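Local atomic coordinates of putative type VI secretion protein (Escherichia coli, PDB entry 4PS2), a protein that probably builds, as TssB together with TssC, the contractile sheath of the type VI secretion system, its C-terminal helical fragment being the part modelled. Residues L26-A31 and E54-D59; D38-L43 and L73-A78. All blocks are in the same frame, centred on the assembly; numbering follows the deposited sequence.

Contact 1: L26-A31 and E54-D59; sequences LKAMLA and EKILRD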
loop_
_atom_site.group_PDB
_atom_site.type_symbol
_atom_site.label_atom_id
_atom_site.label_comp_id
_atom_site.label_asym_id
_atom_site.label_seq_id
_atom_site.Cartn_x
_atom_site.Cartn_y
_atom_site.Cartn_z
ATOM N N LEU A 26 2.422 1.609 -5.891
ATOM C CA LEU A 26 2.851 2.772 -5.110
ATOM C C LEU A 26 1.712 3.422 -4.333
ATOM O O LEU A 26 1.923 3.922 -3.221
ATOM C CB LEU A 26 3.546 3.793 -6.005
ATOM C CG LEU A 26 4.928 3.353 -6.482
ATOM C CD1 LEU A 26 5.400 4.257 -7.562
ATOM C CD2 LEU A 26 5.945 3.317 -5.333
ATOM N N LYS A 27 0.505 3.401 -4.906
ATOM C CA LYS A 27 -0.684 3.935 -4.254
ATOM C C LYS A 27 -1.005 3.071 -3.022
ATOM O O LYS A 27 -1.262 3.618 -1.953
ATOM C CB LYS A 27 -1.872 3.925 -5.220
ATOM C CG LYS A 27 -3.124 4.639 -4.682
ATOM C CD LYS A 27 -4.349 4.282 -5.545
ATOM C CE LYS A 27 -5.610 5.008 -5.146
ATOM N NZ LYS A 27 -6.252 4.414 -3.943
ATOM N N ALA A 28 -0.972 1.728 -3.171
ATOM C CA ALA A 28 -1.214 0.816 -2.048
ATOM C C ALA A 28 -0.161 1.008 -0.937
ATOM O O ALA A 28 -0.521 1.058 0.232
ATOM C CB ALA A 28 -1.230 -0.629 -2.534
ATOM N N MET A 29 1.123 1.141 -1.313
ATOM C CA MET A 29 2.244 1.358 -0.395
ATOM C C MET A 29 2.102 2.669 0.403
ATOM O O MET A 29 2.405 2.685 1.602
ATOM C CB MET A 29 3.564 1.376 -1.183
ATOM C CG MET A 29 4.071 -0.030 -1.569
ATOM S SD MET A 29 5.398 0.061 -2.809
ATOM C CE MET A 29 6.705 0.595 -1.833
ATOM N N LEU A 30 1.679 3.771 -0.265
ATOM C CA LEU A 30 1.505 5.044 0.425
ATOM C C LEU A 30 0.257 4.977 1.331
ATOM O O LEU A 30 0.317 5.425 2.479
ATOM C CB LEU A 30 1.451 6.229 -0.543
ATOM C CG LEU A 30 1.288 7.615 0.097
ATOM C CD1 LEU A 30 2.442 7.938 1.079
ATOM C CD2 LEU A 30 1.151 8.699 -0.978
ATOM N N ALA A 31 -0.845 4.400 0.840
ATOM C CA ALA A 31 -2.055 4.251 1.674
ATOM C C ALA A 31 -1.790 3.355 2.908
ATOM O O ALA A 31 -2.305 3.616 4.003
ATOM C CB ALA A 31 -3.199 3.693 0.848
ATOM N N GLU A 54 -8.584 -3.727 4.297
ATOM C CA GLU A 54 -9.199 -4.515 3.261
ATOM C C GLU A 54 -9.471 -3.694 2.004
ATOM O O GLU A 54 -9.290 -4.169 0.948
ATOM C CB GLU A 54 -10.400 -5.303 3.796
ATOM C CG GLU A 54 -10.047 -6.281 4.924
ATOM C CD GLU A 54 -8.943 -7.269 4.575
ATOM O OE1 GLU A 54 -8.071 -7.554 5.396
ATOM O OE2 GLU A 54 -8.937 -7.749 3.451
ATOM N N LYS A 55 -9.842 -2.443 2.142
ATOM C CA LYS A 55 -10.022 -1.535 1.025
ATOM C C LYS A 55 -8.721 -1.308 0.212
ATOM O O LYS A 55 -8.706 -1.407 -0.960
ATOM C CB LYS A 55 -10.568 -0.237 1.535
ATOM C CG LYS A 55 -10.845 0.786 0.486
ATOM N N ILE A 56 -7.645 -1.028 0.904
ATOM C CA ILE A 56 -6.359 -0.908 0.284
ATOM C C ILE A 56 -5.995 -2.170 -0.527
ATOM O O ILE A 56 -5.626 -2.075 -1.651
ATOM C CB ILE A 56 -5.262 -0.532 1.311
ATOM C CG1 ILE A 56 -5.551 0.815 1.942
ATOM C CG2 ILE A 56 -3.921 -0.486 0.638
ATOM C CD1 ILE A 56 -4.554 1.218 2.995
ATOM N N LEU A 57 -6.118 -3.337 0.067
ATOM C CA LEU A 57 -5.622 -4.555 -0.548
ATOM C C LEU A 57 -6.575 -5.195 -1.566
ATOM O O LEU A 57 -6.234 -6.107 -2.235
ATOM C CB LEU A 57 -5.206 -5.553 0.497
ATOM C CG LEU A 57 -4.190 -5.073 1.511
ATOM C CD1 LEU A 57 -3.952 -6.085 2.590
ATOM C CD2 LEU A 57 -2.890 -4.584 0.959
ATOM N N ARG A 58 -7.754 -4.636 -1.653
ATOM C CA ARG A 58 -8.798 -5.047 -2.584
ATOM C C ARG A 58 -8.429 -4.709 -4.051
ATOM O O ARG A 58 -8.919 -5.394 -4.940
ATOM C CB ARG A 58 -10.106 -4.356 -2.160
ATOM C CG ARG A 58 -11.365 -4.677 -2.950
ATOM C CD ARG A 58 -12.577 -3.997 -2.330
ATOM N NE ARG A 58 -12.693 -4.306 -0.903
ATOM C CZ ARG A 58 -13.169 -3.469 0.013
ATOM N NH1 ARG A 58 -13.614 -2.268 -0.342
ATOM N NH2 ARG A 58 -13.218 -3.832 1.286
ATOM N N ASP A 59 -7.562 -3.690 -4.304
ATOM C CA ASP A 59 -7.170 -3.279 -5.662
ATOM C C ASP A 59 -6.783 -4.483 -6.540
ATOM O O ASP A 59 -5.834 -5.197 -6.221
ATOM C CB ASP A 59 -6.049 -2.221 -5.648
ATOM C CG ASP A 59 -5.885 -1.449 -6.953
ATOM O OD1 ASP A 59 -6.151 -2.024 -8.032
ATOM O OD2 ASP A 59 -5.452 -0.290 -6.899
#
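Ala-31 N donates to Lys-27 O at 2.9 Å, a regular helical bond that fixes the turn on which Ile-56 lands. No hydrogen bond joins residues 26-31 to 54-59; the contact is the two branches of Ile-56 laid against Ala-28 and Ala-31, three residues apart on one flank of helix 16-40. With CG1 beside the backbone N (chi1 -62°) and CD1 extended from it (chi2 178°), the longer branch ends against Ala-31. There Ile-56 CD1 lies 3.5 Å from Ala-31 CB and 3.4 Å from Ala-31 O, so that the methyl meets backbone as well as side chain. The shorter branch turns to the preceding alanine: Ile-56 CG2 stands 3.8 Å from Ala-28 O and, more loosely, 4.2 Å from Ala-28 CB. The alanines present only methyls to Ile-56, which is consistent with the close backbones, Ala-28 CA and Ile-56 CA being 5.9 Å apart. An alanine at Ile-56 would remove both branches and would probably open a gap over Ala-28 and Ala-31, costing the helices most of their mutual apolar contact here. At the edge, Lys-27 NZ and Asp-59 OD2 are 5.6 Å apart, too far for a salt bridge, although their opposite charges may attract weakly. Asp-59 is tied instead to its own loop, through OD1 to Ala-61 N. Leu-70 of helix 64-71 packs on both Ala-28 and Leu-57, while Arg-67 of the same helix hydrogen-bonds to Leu-57 O and Asp-59 O. The two segments run in opposite senses, and the loop joining their parent helices completes an antiparallel helical hairpin, against which helix 64-71 packs in the small bundle of this C-terminal TssB fragment.

Contact 2: D38-L43 and L73-A78; sequences DLKANL and LVPEKA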
loop_
_atom_site.group_PDB
_atom_site.type_symbol
_atom_site.label_atom_id
_atom_site.label_comp_id
_atom_site.label_asym_id
_atom_site.label_seq_id
_atom_site.Cartn_x
_atom_site.Cartn_y
_atom_site.Cartn_z
ATOM N N ASP A 38 -1.318 5.912 11.335
ATOM C CA ASP A 38 -2.572 6.227 12.043
ATOM C C ASP A 38 -2.770 5.247 13.188
ATOM O O ASP A 38 -2.994 5.669 14.324
ATOM C CB ASP A 38 -3.781 6.174 11.075
ATOM C CG ASP A 38 -3.839 7.314 10.069
ATOM O OD1 ASP A 38 -3.202 8.363 10.317
ATOM O OD2 ASP A 38 -4.498 7.147 9.014
ATOM N N LEU A 39 -2.633 3.944 12.906
ATOM C CA LEU A 39 -2.750 2.895 13.913
ATOM C C LEU A 39 -1.701 3.077 15.029
ATOM O O LEU A 39 -2.061 3.056 16.213
ATOM C CB LEU A 39 -2.572 1.514 13.279
ATOM C CG LEU A 39 -2.671 0.329 14.258
ATOM C CD1 LEU A 39 -4.119 0.050 14.648
ATOM C CD2 LEU A 39 -2.041 -0.922 13.668
ATOM N N LYS A 40 -0.410 3.220 14.645
ATOM C CA LYS A 40 0.680 3.363 15.624
ATOM C C LYS A 40 0.574 4.628 16.464
ATOM O O LYS A 40 1.004 4.608 17.616
ATOM C CB LYS A 40 2.069 3.199 14.983
ATOM C CG LYS A 40 2.329 1.773 14.469
ATOM C CD LYS A 40 3.553 1.711 13.563
ATOM C CE LYS A 40 3.622 0.468 12.697
ATOM N NZ LYS A 40 4.071 -0.726 13.452
ATOM N N ALA A 41 -0.008 5.723 15.913
ATOM C CA ALA A 41 -0.219 6.960 16.680
ATOM C C ALA A 41 -1.561 6.935 17.414
ATOM O O ALA A 41 -1.952 7.938 18.006
ATOM C CB ALA A 41 -0.115 8.187 15.786
ATOM N N ASN A 42 -2.269 5.781 17.378
ATOM C CA ASN A 42 -3.567 5.548 18.018
ATOM C C ASN A 42 -4.702 6.468 17.520
ATOM O O ASN A 42 -5.668 6.709 18.253
ATOM C CB ASN A 42 -3.418 5.609 19.548
ATOM C CG ASN A 42 -3.492 4.257 20.178
ATOM O OD1 ASN A 42 -4.580 3.730 20.441
ATOM N ND2 ASN A 42 -2.336 3.649 20.385
ATOM N N LEU A 43 -4.620 6.927 16.252
ATOM C CA LEU A 43 -5.612 7.831 15.672
ATOM C C LEU A 43 -6.874 7.128 15.206
ATOM O O LEU A 43 -7.901 7.778 15.049
ATOM C CB LEU A 43 -4.991 8.735 14.582
ATOM C CG LEU A 43 -3.951 9.716 15.105
ATOM C CD1 LEU A 43 -3.186 10.351 13.961
ATOM C CD2 LEU A 43 -4.592 10.766 16.008
ATOM N N LEU A 73 3.458 -6.271 7.350
ATOM C CA LEU A 73 3.799 -5.052 8.081
ATOM C C LEU A 73 2.793 -4.769 9.199
ATOM O O LEU A 73 3.052 -3.926 10.061
ATOM C CB LEU A 73 3.862 -3.854 7.116
ATOM C CG LEU A 73 4.988 -3.831 6.064
ATOM C CD1 LEU A 73 4.793 -2.675 5.126
ATOM C CD2 LEU A 73 6.398 -3.726 6.717
ATOM N N VAL A 74 1.651 -5.467 9.200
ATOM C CA VAL A 74 0.615 -5.256 10.222
ATOM C C VAL A 74 1.034 -5.791 11.602
ATOM O O VAL A 74 1.296 -6.997 11.705
ATOM C CB VAL A 74 -0.748 -5.836 9.766
ATOM C CG1 VAL A 74 -1.798 -5.732 10.870
ATOM C CG2 VAL A 74 -1.230 -5.152 8.488
ATOM N N PRO A 75 1.038 -4.960 12.684
ATOM C CA PRO A 75 1.360 -5.511 14.023
ATOM C C PRO A 75 0.337 -6.586 14.400
ATOM O O PRO A 75 -0.839 -6.482 14.029
ATOM C CB PRO A 75 1.261 -4.301 14.952
ATOM C CG PRO A 75 1.350 -3.099 14.062
ATOM C CD PRO A 75 0.733 -3.515 12.756
ATOM N N GLU A 76 0.795 -7.656 15.061
ATOM C CA GLU A 76 -0.052 -8.788 15.470
ATOM C C GLU A 76 -1.318 -8.397 16.232
ATOM O O GLU A 76 -2.368 -8.987 15.989
ATOM C CB GLU A 76 0.749 -9.806 16.282
ATOM C CG GLU A 76 1.658 -10.689 15.445
ATOM C CD GLU A 76 2.710 -11.441 16.236
ATOM O OE1 GLU A 76 2.801 -12.679 16.068
ATOM O OE2 GLU A 76 3.453 -10.795 17.009
ATOM N N LYS A 77 -1.228 -7.401 17.123
ATOM C CA LYS A 77 -2.362 -6.933 17.926
ATOM C C LYS A 77 -3.452 -6.209 17.134
ATOM O O LYS A 77 -4.539 -5.991 17.673
ATOM C CB LYS A 77 -1.856 -6.012 19.038
ATOM N N ALA A 78 -3.189 -5.847 15.867
ATOM C CA ALA A 78 -4.200 -5.193 15.035
ATOM C C ALA A 78 -5.125 -6.218 14.342
ATOM O O ALA A 78 -6.183 -5.841 13.824
ATOM C CB ALA A 78 -3.536 -4.309 14.001
#
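Leu-39 meets Ala-78 and Pro-75 where helix 16-40 ends in a Schellman motif and the C-terminal tail passes alongside. The motif is identified by two backbone bonds, Leu-43 N to Asp-38 O at 2.8 Å and Asn-42 N to Leu-39 O at 3.0 Å, with Asn-42 at positive phi (61°) as its C-prime residue. From this last turn the Leu-39 side chain points at the tail. Leu-39 CB is still 5.9 Å from Ala-78 CB and makes no contact there. Leu-39 CG, set anti to the backbone N (chi1 180°), shortens the gap to Ala-78 CB to 4.7 Å. Only at the fork does contact begin: Leu-39 CD2 comes 3.7 Å from Ala-78 CB and 3.9 Å from Pro-75 CD, so a single methyl bridges the two tail residues. Ala-78 N bonds to Pro-75 O at 3.1 Å across the 3-10 turn, a bond consistent with their standing together beside this methyl. Phe-49 of helix 46-57 touches both Leu-39 and Ala-78, and Leu-36, a turn earlier on helix 16-40, touches Pro-75; the tail is thus seated against both helices of the hairpin. Beside Leu-39, the exposed Lys-40 sets out less directly toward the tail and crosses the proline obliquely. Its chain bends at the last torsion (chi4 -77°), and the end atom Lys-40 NZ rests 3.7 Å from Pro-75 CG, a van der Waals contact and not a hydrogen bond.

Contacts 1 and 2 share helix 16-40, and their centres lie 16 Å apart; their nearest atoms are about 7 Å from each other, so they do not touch. Their segments alternate along the chain: contact 1 fastens helix 46-57 to the middle of the long helix, and contact 2 lays the tail after helix 64-71 on its far end. Helix 64-71, between residues 54-59 and 73-78 in sequence, carries Glu-69, seen to bind zinc, though not in this chain as modelled. The side chain of Ala-28 is about 10 Å from that of Glu-69 and about 13 Å from a zinc ion in the model, whereas contact 2 lies away from the Glu-69 site.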